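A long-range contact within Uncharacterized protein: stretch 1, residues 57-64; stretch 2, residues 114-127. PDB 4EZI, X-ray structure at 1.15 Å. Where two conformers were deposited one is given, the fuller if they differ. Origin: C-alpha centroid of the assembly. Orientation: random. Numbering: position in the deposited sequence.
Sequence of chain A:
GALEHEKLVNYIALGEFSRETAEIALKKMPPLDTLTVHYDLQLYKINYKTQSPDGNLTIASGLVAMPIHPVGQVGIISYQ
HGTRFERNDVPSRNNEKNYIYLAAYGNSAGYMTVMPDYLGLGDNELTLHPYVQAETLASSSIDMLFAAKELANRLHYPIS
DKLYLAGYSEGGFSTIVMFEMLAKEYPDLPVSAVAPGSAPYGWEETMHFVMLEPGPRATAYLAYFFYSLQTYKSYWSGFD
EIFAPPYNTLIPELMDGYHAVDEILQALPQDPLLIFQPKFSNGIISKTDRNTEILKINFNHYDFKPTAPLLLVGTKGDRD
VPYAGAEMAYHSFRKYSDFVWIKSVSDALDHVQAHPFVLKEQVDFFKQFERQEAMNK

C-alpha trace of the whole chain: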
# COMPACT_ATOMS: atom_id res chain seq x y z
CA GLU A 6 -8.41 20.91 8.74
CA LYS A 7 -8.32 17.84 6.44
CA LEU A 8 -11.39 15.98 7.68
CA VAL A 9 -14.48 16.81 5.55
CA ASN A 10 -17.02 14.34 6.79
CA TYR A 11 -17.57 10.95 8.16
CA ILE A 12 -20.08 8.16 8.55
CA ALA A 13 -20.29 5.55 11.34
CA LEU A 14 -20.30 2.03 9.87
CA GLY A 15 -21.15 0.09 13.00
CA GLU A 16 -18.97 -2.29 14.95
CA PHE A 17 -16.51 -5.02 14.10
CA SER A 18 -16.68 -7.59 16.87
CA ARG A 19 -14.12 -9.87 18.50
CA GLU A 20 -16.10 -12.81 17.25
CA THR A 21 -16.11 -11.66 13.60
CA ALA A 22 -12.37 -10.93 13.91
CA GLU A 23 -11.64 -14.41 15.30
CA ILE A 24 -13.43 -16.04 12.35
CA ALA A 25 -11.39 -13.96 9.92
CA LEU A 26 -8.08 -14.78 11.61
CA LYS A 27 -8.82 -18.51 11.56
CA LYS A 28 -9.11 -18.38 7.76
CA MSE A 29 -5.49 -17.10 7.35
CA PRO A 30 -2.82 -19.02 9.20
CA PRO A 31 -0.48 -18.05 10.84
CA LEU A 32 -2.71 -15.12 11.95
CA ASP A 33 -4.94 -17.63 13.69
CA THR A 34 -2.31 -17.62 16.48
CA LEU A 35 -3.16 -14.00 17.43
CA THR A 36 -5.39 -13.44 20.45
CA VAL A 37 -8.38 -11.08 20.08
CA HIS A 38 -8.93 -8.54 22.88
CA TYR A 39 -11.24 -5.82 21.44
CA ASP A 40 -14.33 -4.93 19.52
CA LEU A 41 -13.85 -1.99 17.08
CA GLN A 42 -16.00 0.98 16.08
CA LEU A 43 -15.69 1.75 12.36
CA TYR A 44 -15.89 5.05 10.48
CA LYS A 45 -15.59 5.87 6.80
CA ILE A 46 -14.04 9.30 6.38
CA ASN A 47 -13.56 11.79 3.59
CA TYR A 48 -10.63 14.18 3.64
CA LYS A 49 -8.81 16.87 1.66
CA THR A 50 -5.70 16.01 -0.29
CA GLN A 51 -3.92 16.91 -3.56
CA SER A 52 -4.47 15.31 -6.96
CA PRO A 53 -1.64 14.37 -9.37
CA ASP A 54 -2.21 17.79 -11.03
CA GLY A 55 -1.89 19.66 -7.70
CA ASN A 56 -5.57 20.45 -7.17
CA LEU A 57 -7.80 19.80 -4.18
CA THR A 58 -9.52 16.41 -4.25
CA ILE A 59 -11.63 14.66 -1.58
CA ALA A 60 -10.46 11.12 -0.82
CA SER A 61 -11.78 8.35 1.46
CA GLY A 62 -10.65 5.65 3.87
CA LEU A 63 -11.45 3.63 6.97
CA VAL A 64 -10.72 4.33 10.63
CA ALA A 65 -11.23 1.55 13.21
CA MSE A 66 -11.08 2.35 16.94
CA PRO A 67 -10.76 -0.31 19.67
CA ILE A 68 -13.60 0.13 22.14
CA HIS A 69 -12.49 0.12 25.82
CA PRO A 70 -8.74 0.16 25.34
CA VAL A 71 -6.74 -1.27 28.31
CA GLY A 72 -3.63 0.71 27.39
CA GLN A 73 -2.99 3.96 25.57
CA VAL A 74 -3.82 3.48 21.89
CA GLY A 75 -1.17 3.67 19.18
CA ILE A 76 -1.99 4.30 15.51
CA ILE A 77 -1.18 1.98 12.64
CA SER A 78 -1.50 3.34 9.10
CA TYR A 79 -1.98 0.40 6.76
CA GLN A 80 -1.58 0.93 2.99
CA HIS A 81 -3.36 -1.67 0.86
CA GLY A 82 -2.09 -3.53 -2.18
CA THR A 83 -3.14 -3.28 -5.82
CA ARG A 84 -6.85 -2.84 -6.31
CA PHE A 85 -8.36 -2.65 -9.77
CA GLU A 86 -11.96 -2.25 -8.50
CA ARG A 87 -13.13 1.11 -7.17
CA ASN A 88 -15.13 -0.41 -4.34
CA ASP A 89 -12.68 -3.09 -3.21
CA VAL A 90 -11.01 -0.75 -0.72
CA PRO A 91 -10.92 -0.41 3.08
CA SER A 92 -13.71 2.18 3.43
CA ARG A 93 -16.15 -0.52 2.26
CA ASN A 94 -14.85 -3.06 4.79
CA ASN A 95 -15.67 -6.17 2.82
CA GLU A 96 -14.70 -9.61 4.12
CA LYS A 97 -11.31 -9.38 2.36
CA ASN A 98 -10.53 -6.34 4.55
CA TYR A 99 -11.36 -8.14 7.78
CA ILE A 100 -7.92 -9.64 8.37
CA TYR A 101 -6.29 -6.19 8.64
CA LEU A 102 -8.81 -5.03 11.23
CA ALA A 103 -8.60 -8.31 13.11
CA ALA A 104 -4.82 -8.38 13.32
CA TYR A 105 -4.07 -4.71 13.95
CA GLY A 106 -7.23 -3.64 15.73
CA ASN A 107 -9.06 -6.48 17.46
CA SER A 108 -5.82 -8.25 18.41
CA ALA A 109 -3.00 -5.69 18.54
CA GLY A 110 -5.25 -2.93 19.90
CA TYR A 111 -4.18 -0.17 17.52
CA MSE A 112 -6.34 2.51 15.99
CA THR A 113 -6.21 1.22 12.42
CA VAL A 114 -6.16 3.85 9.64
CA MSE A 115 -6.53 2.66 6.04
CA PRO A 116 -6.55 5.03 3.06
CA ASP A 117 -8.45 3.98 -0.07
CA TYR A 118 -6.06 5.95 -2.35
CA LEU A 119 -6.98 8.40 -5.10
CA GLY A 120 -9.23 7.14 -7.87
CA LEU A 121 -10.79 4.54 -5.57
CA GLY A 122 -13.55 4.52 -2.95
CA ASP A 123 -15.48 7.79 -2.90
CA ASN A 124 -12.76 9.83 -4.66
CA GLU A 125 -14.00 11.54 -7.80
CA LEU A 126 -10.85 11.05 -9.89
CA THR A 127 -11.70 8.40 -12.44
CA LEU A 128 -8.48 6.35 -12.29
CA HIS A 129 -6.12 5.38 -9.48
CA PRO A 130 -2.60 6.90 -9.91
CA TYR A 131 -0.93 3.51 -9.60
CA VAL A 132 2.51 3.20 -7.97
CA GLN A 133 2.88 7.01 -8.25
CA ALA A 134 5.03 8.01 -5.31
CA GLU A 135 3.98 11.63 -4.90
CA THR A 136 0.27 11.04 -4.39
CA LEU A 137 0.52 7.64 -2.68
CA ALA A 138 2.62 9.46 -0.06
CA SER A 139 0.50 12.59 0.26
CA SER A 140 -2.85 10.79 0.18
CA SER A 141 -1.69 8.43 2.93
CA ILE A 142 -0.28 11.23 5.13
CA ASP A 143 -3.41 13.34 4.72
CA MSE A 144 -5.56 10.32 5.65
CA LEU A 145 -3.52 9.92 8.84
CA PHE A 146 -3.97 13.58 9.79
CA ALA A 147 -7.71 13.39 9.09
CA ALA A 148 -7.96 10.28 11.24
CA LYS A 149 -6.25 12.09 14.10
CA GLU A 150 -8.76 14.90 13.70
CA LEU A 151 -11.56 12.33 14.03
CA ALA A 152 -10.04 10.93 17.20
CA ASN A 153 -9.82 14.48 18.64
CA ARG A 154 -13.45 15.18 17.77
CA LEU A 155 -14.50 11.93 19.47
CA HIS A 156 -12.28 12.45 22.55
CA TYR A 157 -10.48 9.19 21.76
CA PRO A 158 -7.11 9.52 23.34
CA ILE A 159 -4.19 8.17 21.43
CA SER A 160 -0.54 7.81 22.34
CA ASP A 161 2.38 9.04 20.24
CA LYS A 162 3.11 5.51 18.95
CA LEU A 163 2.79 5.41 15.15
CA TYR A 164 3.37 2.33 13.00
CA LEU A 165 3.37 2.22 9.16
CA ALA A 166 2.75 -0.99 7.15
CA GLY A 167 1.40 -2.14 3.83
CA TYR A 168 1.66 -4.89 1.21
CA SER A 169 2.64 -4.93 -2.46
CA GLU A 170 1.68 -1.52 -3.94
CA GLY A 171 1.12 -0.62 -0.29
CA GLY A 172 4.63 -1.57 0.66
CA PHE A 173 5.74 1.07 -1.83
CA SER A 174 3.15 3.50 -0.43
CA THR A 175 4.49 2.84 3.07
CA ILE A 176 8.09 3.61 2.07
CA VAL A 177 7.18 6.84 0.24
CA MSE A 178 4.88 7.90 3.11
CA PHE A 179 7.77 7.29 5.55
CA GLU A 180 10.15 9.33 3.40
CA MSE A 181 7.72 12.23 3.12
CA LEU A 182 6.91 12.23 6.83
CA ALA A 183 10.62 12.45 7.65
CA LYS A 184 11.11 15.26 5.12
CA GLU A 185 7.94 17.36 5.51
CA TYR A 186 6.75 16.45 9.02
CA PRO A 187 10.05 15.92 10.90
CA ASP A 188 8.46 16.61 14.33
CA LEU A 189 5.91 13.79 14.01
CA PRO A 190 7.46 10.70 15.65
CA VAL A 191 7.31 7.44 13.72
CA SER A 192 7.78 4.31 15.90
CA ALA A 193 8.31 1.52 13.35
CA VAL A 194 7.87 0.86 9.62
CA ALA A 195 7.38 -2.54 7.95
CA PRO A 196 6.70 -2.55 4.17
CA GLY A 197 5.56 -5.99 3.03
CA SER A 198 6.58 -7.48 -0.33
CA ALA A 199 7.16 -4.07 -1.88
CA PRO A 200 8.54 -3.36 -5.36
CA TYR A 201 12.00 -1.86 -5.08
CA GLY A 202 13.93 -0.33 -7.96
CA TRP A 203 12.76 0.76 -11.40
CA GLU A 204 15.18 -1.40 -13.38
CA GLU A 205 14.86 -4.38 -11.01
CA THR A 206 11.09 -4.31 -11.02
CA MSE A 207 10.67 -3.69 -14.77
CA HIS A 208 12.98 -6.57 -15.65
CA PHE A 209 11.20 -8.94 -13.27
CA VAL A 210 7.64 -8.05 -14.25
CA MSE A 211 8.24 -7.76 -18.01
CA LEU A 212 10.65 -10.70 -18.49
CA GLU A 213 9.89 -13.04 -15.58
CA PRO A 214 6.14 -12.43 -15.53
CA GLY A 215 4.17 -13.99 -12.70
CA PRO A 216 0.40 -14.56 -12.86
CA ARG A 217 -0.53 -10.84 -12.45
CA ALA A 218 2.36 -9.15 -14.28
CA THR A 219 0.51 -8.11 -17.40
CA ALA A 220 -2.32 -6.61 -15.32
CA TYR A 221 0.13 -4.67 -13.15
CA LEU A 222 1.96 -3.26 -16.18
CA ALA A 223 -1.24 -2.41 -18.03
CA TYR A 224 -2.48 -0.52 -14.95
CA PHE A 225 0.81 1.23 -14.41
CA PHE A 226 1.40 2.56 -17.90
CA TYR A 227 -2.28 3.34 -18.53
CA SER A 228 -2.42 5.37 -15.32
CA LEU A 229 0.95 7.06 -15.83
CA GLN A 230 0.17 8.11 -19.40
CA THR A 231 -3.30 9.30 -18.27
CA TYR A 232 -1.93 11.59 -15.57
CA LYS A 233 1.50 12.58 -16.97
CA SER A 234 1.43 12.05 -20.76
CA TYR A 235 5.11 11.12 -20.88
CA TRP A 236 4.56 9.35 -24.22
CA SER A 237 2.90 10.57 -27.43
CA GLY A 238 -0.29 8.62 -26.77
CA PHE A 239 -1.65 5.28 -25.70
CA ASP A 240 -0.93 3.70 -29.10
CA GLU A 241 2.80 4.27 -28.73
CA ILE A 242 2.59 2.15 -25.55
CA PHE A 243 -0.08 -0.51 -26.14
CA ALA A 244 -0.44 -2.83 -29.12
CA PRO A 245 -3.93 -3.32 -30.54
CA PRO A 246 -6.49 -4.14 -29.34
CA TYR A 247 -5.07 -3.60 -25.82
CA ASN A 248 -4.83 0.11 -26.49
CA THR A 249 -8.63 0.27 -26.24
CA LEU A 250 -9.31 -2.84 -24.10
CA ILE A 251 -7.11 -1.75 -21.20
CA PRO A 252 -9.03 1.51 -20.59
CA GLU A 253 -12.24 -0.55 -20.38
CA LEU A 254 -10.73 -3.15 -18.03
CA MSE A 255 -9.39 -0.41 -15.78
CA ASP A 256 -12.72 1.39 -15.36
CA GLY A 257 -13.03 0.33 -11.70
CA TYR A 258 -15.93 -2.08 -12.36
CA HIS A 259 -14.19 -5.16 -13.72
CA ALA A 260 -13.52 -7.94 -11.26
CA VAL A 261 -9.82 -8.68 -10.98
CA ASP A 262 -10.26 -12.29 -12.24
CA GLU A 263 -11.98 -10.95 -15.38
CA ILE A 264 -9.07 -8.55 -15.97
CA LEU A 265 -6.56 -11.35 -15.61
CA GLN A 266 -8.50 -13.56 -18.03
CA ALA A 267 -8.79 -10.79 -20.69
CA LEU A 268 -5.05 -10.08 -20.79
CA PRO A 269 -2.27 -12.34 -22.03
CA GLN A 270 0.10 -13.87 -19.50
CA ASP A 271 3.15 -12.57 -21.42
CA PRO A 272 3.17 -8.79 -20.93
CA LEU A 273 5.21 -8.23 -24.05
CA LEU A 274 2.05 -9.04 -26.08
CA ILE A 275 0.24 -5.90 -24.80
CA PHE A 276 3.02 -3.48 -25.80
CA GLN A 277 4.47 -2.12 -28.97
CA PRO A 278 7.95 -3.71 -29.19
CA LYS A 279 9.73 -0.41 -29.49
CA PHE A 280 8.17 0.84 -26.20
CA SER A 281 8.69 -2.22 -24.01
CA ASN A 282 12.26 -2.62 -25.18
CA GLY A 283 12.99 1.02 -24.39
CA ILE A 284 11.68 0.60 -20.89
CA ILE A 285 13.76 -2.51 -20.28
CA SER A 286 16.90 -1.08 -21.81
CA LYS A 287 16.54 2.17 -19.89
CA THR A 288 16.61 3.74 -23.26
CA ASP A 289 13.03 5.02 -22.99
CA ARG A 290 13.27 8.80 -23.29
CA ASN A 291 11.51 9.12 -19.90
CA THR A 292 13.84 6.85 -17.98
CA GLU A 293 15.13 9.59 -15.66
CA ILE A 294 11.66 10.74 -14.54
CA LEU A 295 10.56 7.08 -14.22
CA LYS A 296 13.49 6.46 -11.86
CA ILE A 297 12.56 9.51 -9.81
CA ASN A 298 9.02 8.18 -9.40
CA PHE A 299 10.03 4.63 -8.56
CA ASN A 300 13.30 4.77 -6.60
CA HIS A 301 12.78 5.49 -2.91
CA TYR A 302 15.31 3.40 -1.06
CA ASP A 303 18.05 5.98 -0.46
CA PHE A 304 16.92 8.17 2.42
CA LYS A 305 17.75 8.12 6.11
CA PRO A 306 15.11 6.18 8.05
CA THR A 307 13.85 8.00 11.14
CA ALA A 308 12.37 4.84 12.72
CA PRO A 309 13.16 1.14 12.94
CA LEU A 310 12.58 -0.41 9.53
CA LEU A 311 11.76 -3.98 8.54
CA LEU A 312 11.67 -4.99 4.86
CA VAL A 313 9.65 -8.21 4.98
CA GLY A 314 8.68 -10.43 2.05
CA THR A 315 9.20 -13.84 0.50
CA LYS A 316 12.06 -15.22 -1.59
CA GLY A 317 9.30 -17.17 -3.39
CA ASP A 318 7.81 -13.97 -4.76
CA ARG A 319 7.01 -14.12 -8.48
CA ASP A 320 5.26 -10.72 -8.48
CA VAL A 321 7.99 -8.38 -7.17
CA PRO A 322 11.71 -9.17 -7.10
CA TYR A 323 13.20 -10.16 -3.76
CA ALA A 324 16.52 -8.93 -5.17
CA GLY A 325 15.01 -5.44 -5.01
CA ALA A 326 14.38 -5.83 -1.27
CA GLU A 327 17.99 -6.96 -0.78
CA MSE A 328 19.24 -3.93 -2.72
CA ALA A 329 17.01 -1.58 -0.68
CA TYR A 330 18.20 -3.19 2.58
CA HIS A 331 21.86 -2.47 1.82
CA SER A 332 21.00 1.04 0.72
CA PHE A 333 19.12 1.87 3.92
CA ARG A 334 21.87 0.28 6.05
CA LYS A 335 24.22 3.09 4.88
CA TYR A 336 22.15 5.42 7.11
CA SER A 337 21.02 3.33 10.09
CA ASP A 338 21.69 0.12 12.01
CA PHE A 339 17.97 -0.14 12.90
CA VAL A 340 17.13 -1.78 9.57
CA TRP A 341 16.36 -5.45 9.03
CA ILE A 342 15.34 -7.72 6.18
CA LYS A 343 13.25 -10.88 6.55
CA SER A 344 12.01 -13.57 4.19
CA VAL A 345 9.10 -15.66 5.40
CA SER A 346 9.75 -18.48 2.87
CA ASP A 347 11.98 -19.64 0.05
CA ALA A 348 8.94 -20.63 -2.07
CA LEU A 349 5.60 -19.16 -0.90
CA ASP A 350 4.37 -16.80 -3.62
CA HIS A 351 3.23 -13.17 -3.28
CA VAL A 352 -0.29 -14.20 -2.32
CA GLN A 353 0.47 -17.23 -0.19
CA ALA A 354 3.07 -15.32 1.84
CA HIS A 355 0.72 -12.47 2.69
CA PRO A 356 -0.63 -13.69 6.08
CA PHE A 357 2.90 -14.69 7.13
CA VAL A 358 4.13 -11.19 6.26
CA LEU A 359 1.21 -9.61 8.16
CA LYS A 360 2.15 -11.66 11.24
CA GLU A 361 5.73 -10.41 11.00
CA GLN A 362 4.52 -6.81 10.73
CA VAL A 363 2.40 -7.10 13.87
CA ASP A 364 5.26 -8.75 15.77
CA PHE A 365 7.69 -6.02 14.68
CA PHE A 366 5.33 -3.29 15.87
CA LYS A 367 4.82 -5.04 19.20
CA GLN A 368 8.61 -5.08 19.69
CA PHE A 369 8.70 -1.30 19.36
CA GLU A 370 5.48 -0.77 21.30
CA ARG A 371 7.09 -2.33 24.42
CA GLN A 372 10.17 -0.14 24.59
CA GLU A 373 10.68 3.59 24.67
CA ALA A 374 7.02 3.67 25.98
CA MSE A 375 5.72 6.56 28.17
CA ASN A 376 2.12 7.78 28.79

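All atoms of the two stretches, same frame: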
# COMPACT_ATOMS: atom_id res chain seq x y z
N LEU A 57 -7.07 20.42 -5.27
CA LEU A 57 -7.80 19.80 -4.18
C LEU A 57 -8.67 18.66 -4.71
O LEU A 57 -9.35 18.80 -5.72
CB LEU A 57 -8.70 20.82 -3.50
CG LEU A 57 -9.63 20.32 -2.40
CD1 LEU A 57 -8.87 19.78 -1.25
CD2 LEU A 57 -10.59 21.45 -1.94
N THR A 58 -8.64 17.54 -3.99
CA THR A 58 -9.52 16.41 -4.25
C THR A 58 -9.91 15.79 -2.90
O THR A 58 -9.13 15.88 -1.95
CB THR A 58 -8.84 15.39 -5.20
OG1 THR A 58 -9.80 14.43 -5.63
CG2 THR A 58 -7.67 14.70 -4.55
N ILE A 59 -11.10 15.21 -2.83
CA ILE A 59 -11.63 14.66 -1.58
C ILE A 59 -11.55 13.14 -1.67
O ILE A 59 -12.20 12.52 -2.51
CB ILE A 59 -13.09 15.14 -1.28
CG1 ILE A 59 -13.18 16.66 -1.28
CG2 ILE A 59 -13.56 14.54 0.03
CD1 ILE A 59 -12.24 17.38 -0.39
N ALA A 60 -10.73 12.55 -0.81
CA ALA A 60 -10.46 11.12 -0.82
C ALA A 60 -11.11 10.45 0.40
O ALA A 60 -11.62 11.13 1.29
CB ALA A 60 -8.93 10.90 -0.85
N SER A 61 -11.10 9.12 0.42
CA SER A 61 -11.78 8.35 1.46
C SER A 61 -10.89 7.29 2.09
O SER A 61 -9.85 6.93 1.53
CB SER A 61 -13.06 7.72 0.88
OG SER A 61 -12.82 6.94 -0.29
N GLY A 62 -11.31 6.76 3.22
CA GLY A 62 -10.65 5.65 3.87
C GLY A 62 -11.39 5.23 5.11
O GLY A 62 -12.47 5.79 5.42
N LEU A 63 -10.86 4.23 5.79
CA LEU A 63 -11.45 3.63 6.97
C LEU A 63 -10.63 3.96 8.21
O LEU A 63 -9.40 3.90 8.19
CB LEU A 63 -11.47 2.11 6.81
CG LEU A 63 -12.31 1.33 7.83
CD1 LEU A 63 -13.82 1.58 7.63
CD2 LEU A 63 -12.01 -0.15 7.73
N VAL A 64 -11.33 4.25 9.31
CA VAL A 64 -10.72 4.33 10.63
C VAL A 64 -11.44 3.36 11.56
O VAL A 64 -12.67 3.35 11.63
CB VAL A 64 -10.79 5.75 11.23
CG1 VAL A 64 -10.12 5.79 12.59
CG2 VAL A 64 -10.18 6.76 10.27
N VAL A 114 -5.87 2.77 10.59
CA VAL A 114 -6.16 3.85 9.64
C VAL A 114 -5.77 3.34 8.27
O VAL A 114 -4.63 2.95 8.07
CB VAL A 114 -5.37 5.11 10.02
CG1 VAL A 114 -5.55 6.20 9.01
CG2 VAL A 114 -5.77 5.59 11.43
N MSE A 115 -6.72 3.33 7.32
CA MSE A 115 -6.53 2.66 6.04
C MSE A 115 -7.02 3.55 4.91
O MSE A 115 -8.23 3.64 4.66
CB MSE A 115 -7.28 1.33 6.03
CG MSE A 115 -6.93 0.44 7.19
SE MSE A 115 -7.81 -1.29 7.12
CE MSE A 115 -6.81 -2.04 5.68
N PRO A 116 -6.11 4.21 4.19
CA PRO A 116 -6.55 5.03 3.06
C PRO A 116 -7.07 4.15 1.91
O PRO A 116 -6.54 3.07 1.67
CB PRO A 116 -5.29 5.76 2.62
CG PRO A 116 -4.16 4.86 3.07
CD PRO A 116 -4.64 4.28 4.38
N ASP A 117 -8.03 4.66 1.15
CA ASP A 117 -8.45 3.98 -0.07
C ASP A 117 -7.51 4.21 -1.25
O ASP A 117 -7.43 3.36 -2.14
CB ASP A 117 -9.87 4.41 -0.50
CG ASP A 117 -10.96 3.94 0.43
OD1 ASP A 117 -10.75 3.01 1.23
OD2 ASP A 117 -12.07 4.51 0.33
N TYR A 118 -6.87 5.37 -1.26
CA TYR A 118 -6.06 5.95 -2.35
C TYR A 118 -6.94 6.74 -3.33
O TYR A 118 -8.15 6.54 -3.45
CB TYR A 118 -5.26 4.95 -3.17
CG TYR A 118 -4.28 4.07 -2.45
CD1 TYR A 118 -3.60 4.47 -1.32
CD2 TYR A 118 -3.98 2.83 -2.97
CE1 TYR A 118 -2.68 3.64 -0.70
CE2 TYR A 118 -3.05 2.01 -2.37
CZ TYR A 118 -2.39 2.40 -1.23
OH TYR A 118 -1.43 1.59 -0.64
N LEU A 119 -6.31 7.65 -4.05
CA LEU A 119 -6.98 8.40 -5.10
C LEU A 119 -7.49 7.49 -6.20
O LEU A 119 -6.91 6.44 -6.51
CB LEU A 119 -6.02 9.42 -5.70
CG LEU A 119 -5.48 10.48 -4.75
CD1 LEU A 119 -4.63 11.48 -5.54
CD2 LEU A 119 -6.58 11.18 -3.96
N GLY A 120 -8.61 7.89 -6.80
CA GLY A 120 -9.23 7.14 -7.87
C GLY A 120 -10.03 5.93 -7.43
O GLY A 120 -10.58 5.22 -8.27
N LEU A 121 -10.10 5.70 -6.12
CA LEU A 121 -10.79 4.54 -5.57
C LEU A 121 -11.73 5.03 -4.47
O LEU A 121 -11.69 6.19 -4.04
CB LEU A 121 -9.81 3.51 -5.03
CG LEU A 121 -8.80 2.99 -6.04
CD1 LEU A 121 -7.72 2.17 -5.33
CD2 LEU A 121 -9.43 2.18 -7.17
N GLY A 122 -12.58 4.14 -3.98
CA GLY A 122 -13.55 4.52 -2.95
C GLY A 122 -14.46 5.63 -3.43
O GLY A 122 -15.00 5.58 -4.53
N ASP A 123 -14.60 6.66 -2.60
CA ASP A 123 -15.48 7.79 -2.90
C ASP A 123 -14.80 8.86 -3.73
O ASP A 123 -15.44 9.84 -4.12
CB ASP A 123 -15.95 8.46 -1.60
CG ASP A 123 -16.78 7.58 -0.67
OD1 ASP A 123 -17.29 6.53 -1.08
OD2 ASP A 123 -16.96 8.01 0.51
N ASN A 124 -13.50 8.74 -4.00
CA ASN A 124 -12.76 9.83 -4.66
C ASN A 124 -13.23 10.01 -6.10
O ASN A 124 -13.42 9.05 -6.83
CB ASN A 124 -11.28 9.54 -4.64
CG ASN A 124 -10.47 10.63 -5.29
OD1 ASN A 124 -9.78 10.39 -6.28
ND2 ASN A 124 -10.50 11.83 -4.71
N GLU A 125 -13.40 11.27 -6.52
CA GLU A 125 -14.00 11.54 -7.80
C GLU A 125 -13.06 11.38 -8.99
O GLU A 125 -13.52 11.32 -10.12
CB GLU A 125 -14.61 12.95 -7.80
CG GLU A 125 -13.59 14.04 -7.85
CD GLU A 125 -14.19 15.42 -8.07
OE1 GLU A 125 -15.27 15.53 -8.69
OE2 GLU A 125 -13.55 16.40 -7.64
N LEU A 126 -11.74 11.32 -8.77
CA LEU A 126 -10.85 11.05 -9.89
C LEU A 126 -11.22 9.68 -10.45
O LEU A 126 -11.53 8.75 -9.71
CB LEU A 126 -9.38 11.09 -9.48
CG LEU A 126 -8.86 12.41 -8.92
CD1 LEU A 126 -7.46 12.30 -8.34
CD2 LEU A 126 -8.90 13.51 -9.95
N THR A 127 -11.16 9.57 -11.77
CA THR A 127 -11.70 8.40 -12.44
C THR A 127 -10.78 7.19 -12.45
O THR A 127 -11.22 6.10 -12.72
CB THR A 127 -12.13 8.73 -13.88
OG1 THR A 127 -10.99 9.20 -14.60
CG2 THR A 127 -13.22 9.79 -13.89
O HOH W 1 -13.83 13.34 -4.57
O HOH W 2 -13.01 15.88 -5.05
O HOH W 3 -10.26 7.75 -1.98
O HOH W 4 -7.59 7.77 0.06

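The most unusual feature is the hydroxyl of Ser 61, which joins a strand to a tight turn. Ser 61 OG donates to Asp 117 OD2 at 2.6 Å and accepts from the backbone Asp 123 N at 2.9 Å. The p rotamer of Ser 61 and the m rotamer of Asp 117 bring their oxygens together, and both CB atoms point toward the opposing stretch. Gly 122 lies beside this pair. A CB there would fall 2.4 Å from Ser 61 OG and 2.2 Å from Asp 117 OD2, so the lack of a side chain fits. Its positive phi, within the type II' turn from Leu 121 to Asn 124, also favours glycine.

Beyond Ser 61 the stretches pair as antiparallel strands. Leu 63 N donates to Met 115 O, and Met 115 N donates to Leu 63 O, both at 2.9 Å. Asp 117 N continues the ladder to Ser 61 O, also at 2.9 Å. Gly 62 lies across from Pro 116 with CA atoms 4.2 Å apart. A CB on Gly 62 would sit 2.6 Å from Met 115 O.

After Pro 116 the second stretch leaves the strand, and from Tyr 118 on waters bridge the gap. Water 4 links Ser 61 O to Tyr 118 N. Water 3 accepts from Ser 61 N and donates to Tyr 118 O and Leu 121 O.

Farther along, the Asn 124 amide replaces backbone pairing. Its ND2 donates to Thr 58 OG1 at 2.8 Å and to Ile 59 O at 2.9 Å. Its OD1 accepts from Gly 120 N at 2.8 Å, bracing the loop. Thr 58 is buried and also offers a methyl: its CG2 lies 3.7 Å from Leu 119 CD2. Ala 60 CB packs on the same Leu 119 CD2 at 3.9 Å. Together the stretches bury 634 Å².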